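Local coordinates for protein triacylglycerol lipase (Clostridium botulinum, PDB 5AH1) that hydrolyses ester bonds as a zinc-binding lipase of the alpha/beta-hydrolase fold and also breaks down synthetic polyesters, at residues I188-S199 and L213-V224. Sequence-based numbering, arbitrary orientation.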
loop_
_atom_site.group_PDB
_atom_site.type_symbol
_atom_site.label_atom_id
_atom_site.label_comp_id
_atom_site.label_asym_id
_atom_site.label_seq_id
_atom_site.Cartn_x
_atom_site.Cartn_y
_atom_site.Cartn_z
ATOM N N ILE A 188 0.128 6.864 2.342
ATOM C CA ILE A 188 0.136 8.172 1.667
ATOM C C ILE A 188 -0.987 9.079 2.160
ATOM O O ILE A 188 -0.814 10.298 2.235
ATOM C CB ILE A 188 0.146 8.064 0.100
ATOM C CG1 ILE A 188 -1.103 7.367 -0.438
ATOM C CG2 ILE A 188 1.411 7.333 -0.331
ATOM C CD1 ILE A 188 -1.205 7.387 -1.955
ATOM N N ARG A 189 -2.120 8.497 2.560
ATOM C CA ARG A 189 -3.168 9.291 3.204
ATOM C C ARG A 189 -2.628 9.909 4.478
ATOM O O ARG A 189 -2.885 11.056 4.799
ATOM C CB ARG A 189 -4.394 8.445 3.513
ATOM C CG ARG A 189 -5.271 8.056 2.312
ATOM C CD ARG A 189 -6.314 7.010 2.687
ATOM N NE ARG A 189 -7.035 7.414 3.897
ATOM C CZ ARG A 189 -7.417 6.589 4.868
ATOM N NH1 ARG A 189 -7.308 5.279 4.704
ATOM N NH2 ARG A 189 -7.950 7.090 5.965
ATOM N N THR A 190 -1.893 9.100 5.233
ATOM C CA THR A 190 -1.352 9.480 6.551
ATOM C C THR A 190 -0.299 10.584 6.395
ATOM O O THR A 190 -0.305 11.579 7.117
ATOM C CB THR A 190 -0.747 8.263 7.276
ATOM O OG1 THR A 190 -1.760 7.266 7.420
ATOM C CG2 THR A 190 -0.212 8.610 8.661
ATOM N N LEU A 191 0.603 10.434 5.428
ATOM C CA LEU A 191 1.580 11.483 5.171
ATOM C C LEU A 191 0.881 12.788 4.804
ATOM O O LEU A 191 1.261 13.857 5.285
ATOM C CB LEU A 191 2.526 11.076 4.040
ATOM C CG LEU A 191 3.542 12.158 3.663
ATOM C CD1 LEU A 191 4.596 12.307 4.720
ATOM C CD2 LEU A 191 4.211 11.880 2.317
ATOM N N THR A 192 -0.141 12.715 3.965
ATOM C CA THR A 192 -0.829 13.922 3.514
ATOM C C THR A 192 -1.519 14.623 4.698
ATOM O O THR A 192 -1.470 15.845 4.838
ATOM C CB THR A 192 -1.821 13.589 2.384
ATOM O OG1 THR A 192 -1.100 13.012 1.285
ATOM C CG2 THR A 192 -2.543 14.831 1.925
ATOM N N GLN A 193 -2.062 13.833 5.623
ATOM C CA GLN A 193 -2.698 14.350 6.826
ATOM C C GLN A 193 -1.679 15.086 7.697
ATOM O O GLN A 193 -1.900 16.212 8.142
ATOM C CB GLN A 193 -3.330 13.209 7.615
ATOM C CG GLN A 193 -3.880 13.628 8.963
ATOM C CD GLN A 193 -5.091 14.509 8.865
ATOM O OE1 GLN A 193 -5.888 14.411 7.923
ATOM N NE2 GLN A 193 -5.228 15.399 9.832
ATOM N N LEU A 194 -0.551 14.431 7.952
ATOM C CA LEU A 194 0.489 15.020 8.778
ATOM C C LEU A 194 1.087 16.272 8.136
ATOM O O LEU A 194 1.265 17.289 8.801
ATOM C CB LEU A 194 1.583 13.983 9.067
ATOM C CG LEU A 194 1.181 12.889 10.068
ATOM C CD1 LEU A 194 2.222 11.800 10.129
ATOM C CD2 LEU A 194 0.943 13.457 11.473
ATOM N N LEU A 195 1.410 16.217 6.851
ATOM C CA LEU A 195 1.940 17.395 6.183
ATOM C C LEU A 195 0.992 18.579 6.348
ATOM O O LEU A 195 1.407 19.674 6.703
ATOM C CB LEU A 195 2.193 17.129 4.697
ATOM C CG LEU A 195 3.420 16.266 4.382
ATOM C CD1 LEU A 195 3.383 15.870 2.915
ATOM C CD2 LEU A 195 4.713 16.990 4.720
ATOM N N SER A 196 -0.295 18.330 6.141
ATOM C CA SER A 196 -1.277 19.403 6.130
ATOM C C SER A 196 -1.568 19.933 7.525
ATOM O O SER A 196 -1.625 21.141 7.732
ATOM C CB SER A 196 -2.580 18.899 5.504
ATOM O OG SER A 196 -2.406 18.456 4.164
ATOM N N GLU A 197 -1.755 19.031 8.482
ATOM C CA GLU A 197 -2.262 19.421 9.797
ATOM C C GLU A 197 -1.323 19.146 10.968
ATOM O O GLU A 197 -1.587 19.603 12.072
ATOM C CB GLU A 197 -3.611 18.749 10.058
ATOM C CG GLU A 197 -4.688 19.152 9.068
ATOM C CD GLU A 197 -6.085 18.841 9.563
ATOM O OE1 GLU A 197 -6.509 19.447 10.563
ATOM O OE2 GLU A 197 -6.763 17.981 8.974
ATOM N N GLY A 198 -0.242 18.413 10.742
ATOM C CA GLY A 198 0.667 18.078 11.821
ATOM C C GLY A 198 0.108 17.094 12.845
ATOM O O GLY A 198 -0.890 16.417 12.593
ATOM N N SER A 199 0.780 17.010 13.995
ATOM C CA SER A 199 0.374 16.159 15.107
ATOM C C SER A 199 0.359 16.965 16.393
ATOM O O SER A 199 1.393 17.472 16.832
ATOM C CB SER A 199 1.352 14.996 15.260
ATOM O OG SER A 199 1.212 14.425 16.547
ATOM N N LEU A 213 7.643 17.628 9.688
ATOM C CA LEU A 213 6.458 16.850 9.341
ATOM C C LEU A 213 5.308 17.103 10.311
ATOM O O LEU A 213 4.143 17.150 9.925
ATOM C CB LEU A 213 6.786 15.351 9.285
ATOM C CG LEU A 213 5.600 14.420 8.987
ATOM C CD1 LEU A 213 4.933 14.792 7.652
ATOM C CD2 LEU A 213 6.039 12.968 8.991
ATOM N N PHE A 214 5.624 17.226 11.589
ATOM C CA PHE A 214 4.585 17.275 12.604
ATOM C C PHE A 214 4.026 18.676 12.859
ATOM O O PHE A 214 3.106 18.823 13.663
ATOM C CB PHE A 214 5.096 16.666 13.919
ATOM C CG PHE A 214 5.623 15.264 13.764
ATOM C CD1 PHE A 214 4.853 14.281 13.160
ATOM C CD2 PHE A 214 6.893 14.924 14.210
ATOM C CE1 PHE A 214 5.335 13.006 12.990
ATOM C CE2 PHE A 214 7.375 13.644 14.039
ATOM C CZ PHE A 214 6.603 12.690 13.425
ATOM N N GLU A 215 4.558 19.699 12.186
ATOM C CA GLU A 215 4.136 21.068 12.483
ATOM C C GLU A 215 2.903 21.516 11.702
ATOM O O GLU A 215 2.220 22.437 12.133
ATOM C CB GLU A 215 5.321 22.031 12.332
ATOM C CG GLU A 215 6.428 21.766 13.359
ATOM C CD GLU A 215 7.566 22.790 13.348
ATOM O OE1 GLU A 215 8.221 22.958 12.298
ATOM O OE2 GLU A 215 7.825 23.424 14.398
ATOM N N GLY A 216 2.583 20.817 10.620
ATOM C CA GLY A 216 1.476 21.192 9.758
ATOM C C GLY A 216 1.797 22.330 8.810
ATOM O O GLY A 216 2.901 22.880 8.830
ATOM N N GLY A 217 0.821 22.678 7.980
ATOM C CA GLY A 217 0.899 23.833 7.107
ATOM C C GLY A 217 1.567 23.584 5.772
ATOM O O GLY A 217 1.847 24.539 5.057
ATOM N N LYS A 218 1.799 22.324 5.416
ATOM C CA LYS A 218 2.471 21.982 4.168
ATOM C C LYS A 218 1.466 21.390 3.189
ATOM O O LYS A 218 0.736 20.445 3.529
ATOM C CB LYS A 218 3.620 21.003 4.425
ATOM C CG LYS A 218 4.699 21.610 5.289
ATOM C CD LYS A 218 5.697 20.583 5.810
ATOM C CE LYS A 218 6.580 21.165 6.902
ATOM N NZ LYS A 218 5.777 21.627 8.081
ATOM N N HIS A 219 1.449 21.953 1.983
ATOM C CA HIS A 219 0.510 21.574 0.928
ATOM C C HIS A 219 1.296 21.108 -0.288
ATOM O O HIS A 219 1.286 21.718 -1.350
ATOM C CB HIS A 219 -0.416 22.757 0.658
ATOM C CG HIS A 219 -1.098 23.215 1.905
ATOM N ND1 HIS A 219 -2.068 22.460 2.528
ATOM C CD2 HIS A 219 -0.867 24.275 2.717
ATOM C CE1 HIS A 219 -2.451 23.069 3.637
ATOM N NE2 HIS A 219 -1.738 24.170 3.776
ATOM N N TRP A 220 1.983 19.988 -0.090
ATOM C CA TRP A 220 2.952 19.453 -1.038
ATOM C C TRP A 220 2.355 18.400 -1.964
ATOM O O TRP A 220 3.021 17.954 -2.889
ATOM C CB TRP A 220 4.065 18.763 -0.266
ATOM C CG TRP A 220 4.933 19.652 0.565
ATOM C CD1 TRP A 220 4.869 21.014 0.692
ATOM C CD2 TRP A 220 6.039 19.228 1.368
ATOM N NE1 TRP A 220 5.867 21.454 1.532
ATOM C CE2 TRP A 220 6.600 20.378 1.952
ATOM C CE3 TRP A 220 6.606 17.978 1.651
ATOM C CZ2 TRP A 220 7.713 20.321 2.798
ATOM C CZ3 TRP A 220 7.699 17.917 2.486
ATOM C CH2 TRP A 220 8.240 19.085 3.058
ATOM N N ILE A 221 1.128 17.967 -1.667
ATOM C CA ILE A 221 0.522 16.810 -2.311
ATOM C C ILE A 221 -0.665 17.263 -3.162
ATOM O O ILE A 221 -1.624 17.821 -2.643
ATOM C CB ILE A 221 0.038 15.789 -1.270
ATOM C CG1 ILE A 221 1.150 15.478 -0.246
ATOM C CG2 ILE A 221 -0.446 14.568 -1.986
ATOM C CD1 ILE A 221 2.445 14.980 -0.836
ATOM N N HIS A 222 -0.578 17.063 -4.472
ATOM C CA HIS A 222 -1.677 17.443 -5.348
ATOM C C HIS A 222 -2.756 16.368 -5.428
ATOM O O HIS A 222 -3.948 16.681 -5.507
ATOM C CB HIS A 222 -1.161 17.770 -6.748
ATOM C CG HIS A 222 -2.126 18.551 -7.568
ATOM N ND1 HIS A 222 -2.788 19.655 -7.080
ATOM C CD2 HIS A 222 -2.525 18.404 -8.853
ATOM C CE1 HIS A 222 -3.554 20.156 -8.032
ATOM N NE2 HIS A 222 -3.426 19.404 -9.108
ATOM N N SER A 223 -2.344 15.106 -5.437
ATOM C CA SER A 223 -3.276 14.005 -5.458
ATOM C C SER A 223 -2.745 12.817 -4.694
ATOM O O SER A 223 -1.542 12.617 -4.568
ATOM C CB SER A 223 -3.592 13.590 -6.898
ATOM O OG SER A 223 -2.502 12.929 -7.511
ATOM N N VAL A 224 -3.701 12.036 -4.213
ATOM C CA VAL A 224 -3.489 10.768 -3.529
ATOM C C VAL A 224 -4.315 9.717 -4.259
ATOM O O VAL A 224 -5.526 9.859 -4.388
ATOM C CB VAL A 224 -3.961 10.872 -2.064
ATOM C CG1 VAL A 224 -4.160 9.497 -1.413
ATOM C CG2 VAL A 224 -2.987 11.714 -1.278
HETATM O O HOH W 1 3.738 19.489 8.382
HETATM O O HOH W 2 -2.903 19.784 1.775
#
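Leu195 is the main knob of the helix, set in a hollow lined by Leu213, Lys218, Trp220 and Ile221. Its CD2 lies over one face of the Trp220 six-membered ring, a CH-pi contact 4.1 Å from the centroid, while CD1 meets Ile221 CG1 at 3.9 Å. Leu213, its CG anti to the backbone N (chi1 177°), pushes CD1 among Leu191, Leu194 and Leu195, 3.7 Å from Leu195 CD2. One turn back, Thr192 OG1 sits 3.4 Å from Val224 CG2 and also touches Ile221; its proton goes to Ile188 O. The Val224 and Ile188 side chains run past each other in opposite directions, CG1 of Val224 3.7 Å from CD1 of Ile188. At the helix end Gly198, with positive phi and no side chain, lets the backbones close in: its N is 3.4 Å from Gly216 CA, its CA 3.1 Å from Phe214 O. Gly217 N gives a nearly straight bond (174°) to Ser196 O, Lys218 N bonds Leu195 O, and Ser199 N bonds Phe214 O. A water close to Leu195 O and Leu213 O accepts from Lys218 NZ, which also bonds Pro212 O; another joins Ser196 OG to His219 ND1. Loop 213-220 wraps the C-terminal turns of helix 183-197, which starts at the probable nucleophile elbow, while Ile221 and Val224 meet Ile188, Thr192 and Leu195 from strand 221-227, between strands 176-181 and 327-331; helix 128-140 lies against Leu191, Phe214 and Trp220.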